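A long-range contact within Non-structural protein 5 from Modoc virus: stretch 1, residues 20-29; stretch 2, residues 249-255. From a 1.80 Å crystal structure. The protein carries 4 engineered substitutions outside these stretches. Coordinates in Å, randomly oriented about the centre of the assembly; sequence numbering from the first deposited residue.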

ATOM      1  N   ILE A  20       2.962  17.058 -12.172  1.00 13.45           N
ATOM      2  CA  ILE A  20       3.009  18.448 -11.689  1.00 12.31           C
ATOM      3  C   ILE A  20       3.158  18.482 -10.164  1.00 11.85           C
ATOM      4  O   ILE A  20       4.063  19.154  -9.628  1.00 11.18           O
ATOM      5  N   TRP A  21       2.304  17.706  -9.478  1.00 10.72           N
ATOM      6  CA  TRP A  21       2.368  17.557  -8.022  1.00  9.48           C
ATOM      7  C   TRP A  21       3.770  17.142  -7.604  1.00 10.30           C
ATOM      8  O   TRP A  21       4.357  17.772  -6.710  1.00  8.72           O
ATOM      9  N   LYS A  22       4.339  16.144  -8.284  1.00  9.99           N
ATOM     10  CA  LYS A  22       5.675  15.664  -7.896  1.00 11.29           C
ATOM     11  C   LYS A  22       6.766  16.750  -8.030  1.00 11.70           C
ATOM     12  O   LYS A  22       7.631  16.904  -7.156  1.00 11.13           O
ATOM     13  N   ARG A  23       6.749  17.446  -9.155  1.00 12.88           N
ATOM     14  CA  ARG A  23       7.776  18.459  -9.444  1.00 14.72           C
ATOM     15  C   ARG A  23       7.612  19.624  -8.474  1.00 13.69           C
ATOM     16  O   ARG A  23       8.590  20.132  -7.917  1.00 14.17           O
ATOM     17  N   LYS A  24       6.361  19.984  -8.203  1.00 13.59           N
ATOM     18  CA  LYS A  24       6.081  21.024  -7.198  1.00 12.36           C
ATOM     19  C   LYS A  24       6.490  20.588  -5.789  1.00 11.96           C
ATOM     20  O   LYS A  24       7.092  21.352  -5.045  1.00 11.66           O
ATOM     21  N   LEU A  25       6.194  19.347  -5.442  1.00 11.01           N
ATOM     22  CA  LEU A  25       6.607  18.812  -4.156  1.00 10.46           C
ATOM     23  C   LEU A  25       8.111  18.949  -3.987  1.00 11.62           C
ATOM     24  O   LEU A  25       8.563  19.395  -2.915  1.00 11.51           O
ATOM     25  N   ASN A  26       8.868  18.530  -5.013  1.00 10.80           N
ATOM     26  CA  ASN A  26      10.327  18.544  -4.974  1.00 12.64           C
ATOM     27  C   ASN A  26      10.934  19.949  -4.920  1.00 12.77           C
ATOM     28  O   ASN A  26      12.133  20.099  -4.597  1.00 14.14           O
ATOM     29  N   GLN A  27      10.139  20.963  -5.258  1.00 12.03           N
ATOM     30  CA  GLN A  27      10.578  22.364  -5.162  1.00 13.50           C
ATOM     31  C   GLN A  27      10.442  22.942  -3.754  1.00 12.62           C
ATOM     32  O   GLN A  27      10.982  24.012  -3.474  1.00 12.47           O
ATOM     33  N   LEU A  28       9.731  22.251  -2.860  1.00 13.28           N
ATOM     34  CA  LEU A  28       9.572  22.743  -1.491  1.00 12.97           C
ATOM     35  C   LEU A  28      10.843  22.604  -0.654  1.00 12.77           C
ATOM     36  O   LEU A  28      11.458  21.530  -0.628  1.00 13.81           O
ATOM     37  N   ASP A  29      11.198  23.668   0.082  1.00 13.65           N
ATOM     38  CA  ASP A  29      12.320  23.600   1.034  1.00 14.00           C
ATOM     39  C   ASP A  29      11.933  22.808   2.294  1.00 14.15           C
ATOM     40  O   ASP A  29      10.804  22.354   2.406  1.00 13.90           O
ATOM     41  N   GLN A 249      -6.671  17.326  -5.281  1.00 14.54           N
ATOM     42  CA  GLN A 249      -6.688  17.617  -3.855  1.00 14.55           C
ATOM     43  C   GLN A 249      -5.314  18.008  -3.302  1.00 14.28           C
ATOM     44  O   GLN A 249      -5.197  18.985  -2.568  1.00 13.13           O
ATOM     45  N   LEU A 250      -4.295  17.208  -3.628  1.00 12.81           N
ATOM     46  CA  LEU A 250      -2.941  17.451  -3.134  1.00 12.31           C
ATOM     47  C   LEU A 250      -2.357  18.743  -3.704  1.00 12.15           C
ATOM     48  O   LEU A 250      -1.636  19.426  -3.016  1.00 12.89           O
ATOM     49  N   LEU A 251      -2.683  19.069  -4.952  1.00 13.10           N
ATOM     50  CA  LEU A 251      -2.257  20.354  -5.554  1.00 13.24           C
ATOM     51  C   LEU A 251      -2.915  21.557  -4.897  1.00 14.05           C
ATOM     52  O   LEU A 251      -2.229  22.521  -4.578  1.00 14.01           O
ATOM     53  N   LYS A 252      -4.236  21.495  -4.711  1.00 15.29           N
ATOM     54  CA  LYS A 252      -4.981  22.548  -3.984  1.00 16.48           C
ATOM     55  C   LYS A 252      -4.380  22.743  -2.598  1.00 16.40           C
ATOM     56  O   LYS A 252      -4.223  23.845  -2.146  1.00 14.81           O
ATOM     57  N   ARG A 253      -4.048  21.657  -1.907  1.00 15.42           N
ATOM     58  CA  ARG A 253      -3.459  21.803  -0.582  1.00 17.15           C
ATOM     59  C   ARG A 253      -2.111  22.513  -0.600  1.00 17.91           C
ATOM     60  O   ARG A 253      -1.686  23.085   0.407  1.00 17.16           O
ATOM     61  N   MET A 254      -1.432  22.471  -1.738  1.00 19.01           N
ATOM     62  CA  MET A 254      -0.128  23.108  -1.835  1.00 22.51           C
ATOM     63  C   MET A 254      -0.300  24.606  -2.154  1.00 24.67           C
ATOM     64  O   MET A 254       0.583  25.400  -1.859  1.00 26.12           O
ATOM     65  N   GLU A 255      -1.453  24.985  -2.713  1.00 27.47           N
ATOM     66  CA  GLU A 255      -1.777  26.391  -3.029  1.00 30.22           C
ATOM     67  C   GLU A 255      -1.882  27.276  -1.783  1.00 30.49           C
ATOM     68  O   GLU A 255      -2.701  27.006  -0.891  1.00 31.44           O
TER

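Two helical segments, more than 220 residues apart in sequence, meet here at 32° between their N-to-C directions, with axes 10.1 Å apart at closest approach. No hydrogen bond crosses between them; the contact is made by apolar surfaces, and about 360 Å² is buried in all.

The aromatic contact centres on Trp21. With chi1 t and chi2 at 84°, its CA-to-CB bond runs sideways, yet the broad indole still reaches Leu250, whose CA-to-CB bond points toward the first stretch, in the m, t rotamer. Trp21 CD1 lies 3.6 Å from Leu250 CB, and Leu250 CD1 sits over one ring face, 4.2 Å from the centroid of the five-membered ring and 24° off its normal, a CH-pi contact. The flat pi face suits a methyl group at the end of a branched leucine side chain, while the polar NE1 of Trp21 is hydrogen-bonded elsewhere in the structure.

Aliphatic packing follows around Leu251, also m, t. Its CB leaves sideways, but the side-chain end comes nearer: Leu251 CD2 approaches Trp21 CA to 3.5 Å and Trp21 CB to 3.7 Å. The same methyl meets CG2 of Ile20 (m, t) at 4.1 Å and CD of Lys24 (m, t, p, p) at 4.1 Å, so one leucine methyl touches three residues of that helix, Ile20, Trp21 and Lys24.

Met254 points toward the first stretch and has the largest covered area, 94 Å². Its chi1 of -143° and chi3 of -11° lie between the usual wells, while chi2 is t. Its unbranched, flexible chain suits an irregular surface: Met254 CE lies 3.6 Å from Lys24 CB and 4.4 Å from Trp21 CD1, and Met254 SD lies 4.3 Å from Leu28 CD1. The CA-to-CB bond of Leu28, m, t, points toward the second stretch. Lys24 also points toward the other stretch, contributing its methylene groups to these contacts.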

ATOM      1  CB  ILE A  20       1.769  19.255 -12.129  1.00 11.80           C
ATOM      2  CG1 ILE A  20       1.772  19.442 -13.654  1.00 12.53           C
ATOM      3  CG2 ILE A  20       1.719  20.622 -11.388  1.00 11.85           C
ATOM      4  CD1 ILE A  20       0.389  20.001 -14.196  1.00 12.72           C
ATOM      5  CB  TRP A  21       1.312  16.563  -7.495  1.00 10.39           C
ATOM      6  CG  TRP A  21       1.594  16.142  -6.053  1.00  9.73           C
ATOM      7  CD1 TRP A  21       1.239  16.809  -4.928  1.00 10.77           C
ATOM      8  CD2 TRP A  21       2.311  14.962  -5.625  1.00 11.00           C
ATOM      9  NE1 TRP A  21       1.693  16.110  -3.802  1.00 10.95           N
ATOM     10  CE2 TRP A  21       2.369  14.996  -4.211  1.00 10.68           C
ATOM     11  CE3 TRP A  21       2.933  13.889  -6.304  1.00 10.60           C
ATOM     12  CZ2 TRP A  21       3.003  13.984  -3.454  1.00 12.12           C
ATOM     13  CZ3 TRP A  21       3.580  12.895  -5.548  1.00 10.76           C
ATOM     14  CH2 TRP A  21       3.597  12.948  -4.136  1.00 11.69           C
ATOM     15  CB  LYS A  22       6.067  14.454  -8.726  1.00 10.77           C
ATOM     16  CG  LYS A  22       7.343  13.763  -8.243  1.00 10.90           C
ATOM     17  CD  LYS A  22       7.033  12.937  -6.997  1.00 15.64           C
ATOM     18  CE  LYS A  22       8.203  12.190  -6.546  1.00 16.90           C
ATOM     19  NZ  LYS A  22       7.883  11.397  -5.313  1.00 12.98           N
ATOM     20  CB  ARG A  23       7.684  18.903 -10.897  1.00 13.99           C
ATOM     21  CG  ARG A  23       8.343  17.884 -11.844  1.00 16.15           C
ATOM     22  CD  ARG A  23       8.455  18.390 -13.299  1.00 19.51           C
ATOM     23  NE  ARG A  23       9.355  17.490 -14.026  1.00 32.42           N
ATOM     24  CZ  ARG A  23       9.451  17.362 -15.355  1.00 36.63           C
ATOM     25  NH1 ARG A  23       8.676  18.068 -16.188  1.00 37.31           N
ATOM     26  NH2 ARG A  23      10.331  16.493 -15.855  1.00 37.74           N
ATOM     27  CB  LYS A  24       4.595  21.433  -7.235  1.00 12.61           C
ATOM     28  CG  LYS A  24       4.226  22.231  -8.497  1.00 11.69           C
ATOM     29  CD  LYS A  24       2.751  22.651  -8.558  1.00 13.80           C
ATOM     30  CE  LYS A  24       2.392  23.658  -7.514  1.00 16.86           C
ATOM     31  NZ  LYS A  24       2.657  25.006  -7.989  1.00 17.84           N
ATOM     32  CB  LEU A  25       6.190  17.337  -4.004  1.00 10.17           C
ATOM     33  CG  LEU A  25       6.462  16.700  -2.635  1.00  9.69           C
ATOM     34  CD1 LEU A  25       5.592  17.235  -1.495  1.00 13.29           C
ATOM     35  CD2 LEU A  25       6.415  15.151  -2.772  1.00  9.85           C
ATOM     36  CB  ASN A  26      10.905  17.795  -6.170  1.00 11.83           C
ATOM     37  CG  ASN A  26      10.720  16.285  -6.082  1.00 14.54           C
ATOM     38  OD1 ASN A  26      10.413  15.722  -5.023  1.00 16.57           O
ATOM     39  ND2 ASN A  26      10.871  15.622  -7.228  1.00 14.97           N
ATOM     40  CB  GLN A  27       9.854  23.240  -6.205  1.00 13.06           C
ATOM     41  CG  GLN A  27      10.350  22.987  -7.637  1.00 16.02           C
ATOM     42  CD  GLN A  27       9.669  23.890  -8.682  1.00 16.06           C
ATOM     43  OE1 GLN A  27       8.594  24.443  -8.442  1.00 21.06           O
ATOM     44  NE2 GLN A  27      10.302  24.026  -9.838  1.00 21.74           N
ATOM     45  CB  LEU A  28       8.424  22.036  -0.773  1.00 12.80           C
ATOM     46  CG  LEU A  28       7.022  22.057  -1.421  1.00 11.51           C
ATOM     47  CD1 LEU A  28       6.049  21.185  -0.621  1.00 11.64           C
ATOM     48  CD2 LEU A  28       6.512  23.454  -1.590  1.00 11.76           C
ATOM     49  CB  ASP A  29      12.906  25.008   1.321  1.00 14.38           C
ATOM     50  CG  ASP A  29      11.992  25.891   2.182  1.00 15.52           C
ATOM     51  OD1 ASP A  29      11.096  25.374   2.852  1.00 16.89           O
ATOM     52  OD2 ASP A  29      12.176  27.133   2.187  1.00 21.00           O
ATOM     53  CB  GLN A 249      -7.229  16.414  -3.094  1.00 14.83           C
ATOM     54  CG  GLN A 249      -7.229  16.580  -1.596  1.00 18.84           C
ATOM     55  CD  GLN A 249      -7.283  15.229  -0.900  1.00 23.36           C
ATOM     56  OE1 GLN A 249      -6.472  14.331  -1.174  1.00 27.22           O
ATOM     57  NE2 GLN A 249      -8.240  15.071  -0.020  1.00 24.08           N
ATOM     58  CB  LEU A 250      -2.017  16.263  -3.436  1.00 11.72           C
ATOM     59  CG  LEU A 250      -2.404  14.936  -2.756  1.00 12.02           C
ATOM     60  CD1 LEU A 250      -1.359  13.908  -3.094  1.00 10.66           C
ATOM     61  CD2 LEU A 250      -2.531  15.146  -1.219  1.00 10.90           C
ATOM     62  CB  LEU A 251      -2.536  20.386  -7.054  1.00 13.10           C
ATOM     63  CG  LEU A 251      -1.656  19.436  -7.867  1.00 10.63           C
ATOM     64  CD1 LEU A 251      -2.191  19.315  -9.302  1.00 11.72           C
ATOM     65  CD2 LEU A 251      -0.218  19.941  -7.868  1.00 12.73           C
ATOM     66  CB  LYS A 252      -6.474  22.186  -3.851  1.00 16.70           C
ATOM     67  CG  LYS A 252      -7.283  23.149  -2.970  1.00 18.47           C
ATOM     68  CD  LYS A 252      -8.654  22.560  -2.548  1.00 19.78           C
ATOM     69  CE  LYS A 252      -9.660  23.673  -2.150  1.00 25.61           C
ATOM     70  NZ  LYS A 252     -10.568  24.049  -3.325  1.00 29.02           N
ATOM     71  CB  ARG A 253      -3.346  20.459   0.124  1.00 16.45           C
ATOM     72  CG  ARG A 253      -4.687  19.934   0.593  1.00 17.68           C
ATOM     73  CD  ARG A 253      -4.569  18.575   1.250  1.00 16.26           C
ATOM     74  NE  ARG A 253      -5.884  18.066   1.617  1.00 12.85           N
ATOM     75  CZ  ARG A 253      -6.081  16.925   2.260  1.00 17.55           C
ATOM     76  NH1 ARG A 253      -5.051  16.147   2.594  1.00 14.46           N
ATOM     77  NH2 ARG A 253      -7.312  16.554   2.564  1.00 19.23           N
ATOM     78  CB  MET A 254       0.768  22.374  -2.847  1.00 21.27           C
ATOM     79  CG  MET A 254       2.249  22.298  -2.481  1.00 22.32           C
ATOM     80  SD  MET A 254       3.249  21.688  -3.862  1.00 24.73           S
ATOM     81  CE  MET A 254       1.896  21.161  -4.906  1.00 19.31           C
ATOM     82  CB  GLU A 255      -3.099  26.488  -3.805  1.00 30.51           C
ATOM     83  CG  GLU A 255      -3.115  25.835  -5.187  1.00 32.43           C
ATOM     84  CD  GLU A 255      -4.500  25.851  -5.835  1.00 34.00           C
ATOM     85  OE1 GLU A 255      -5.362  26.659  -5.391  1.00 39.46           O
ATOM     86  OE2 GLU A 255      -4.746  25.046  -6.781  1.00 39.56           O
TER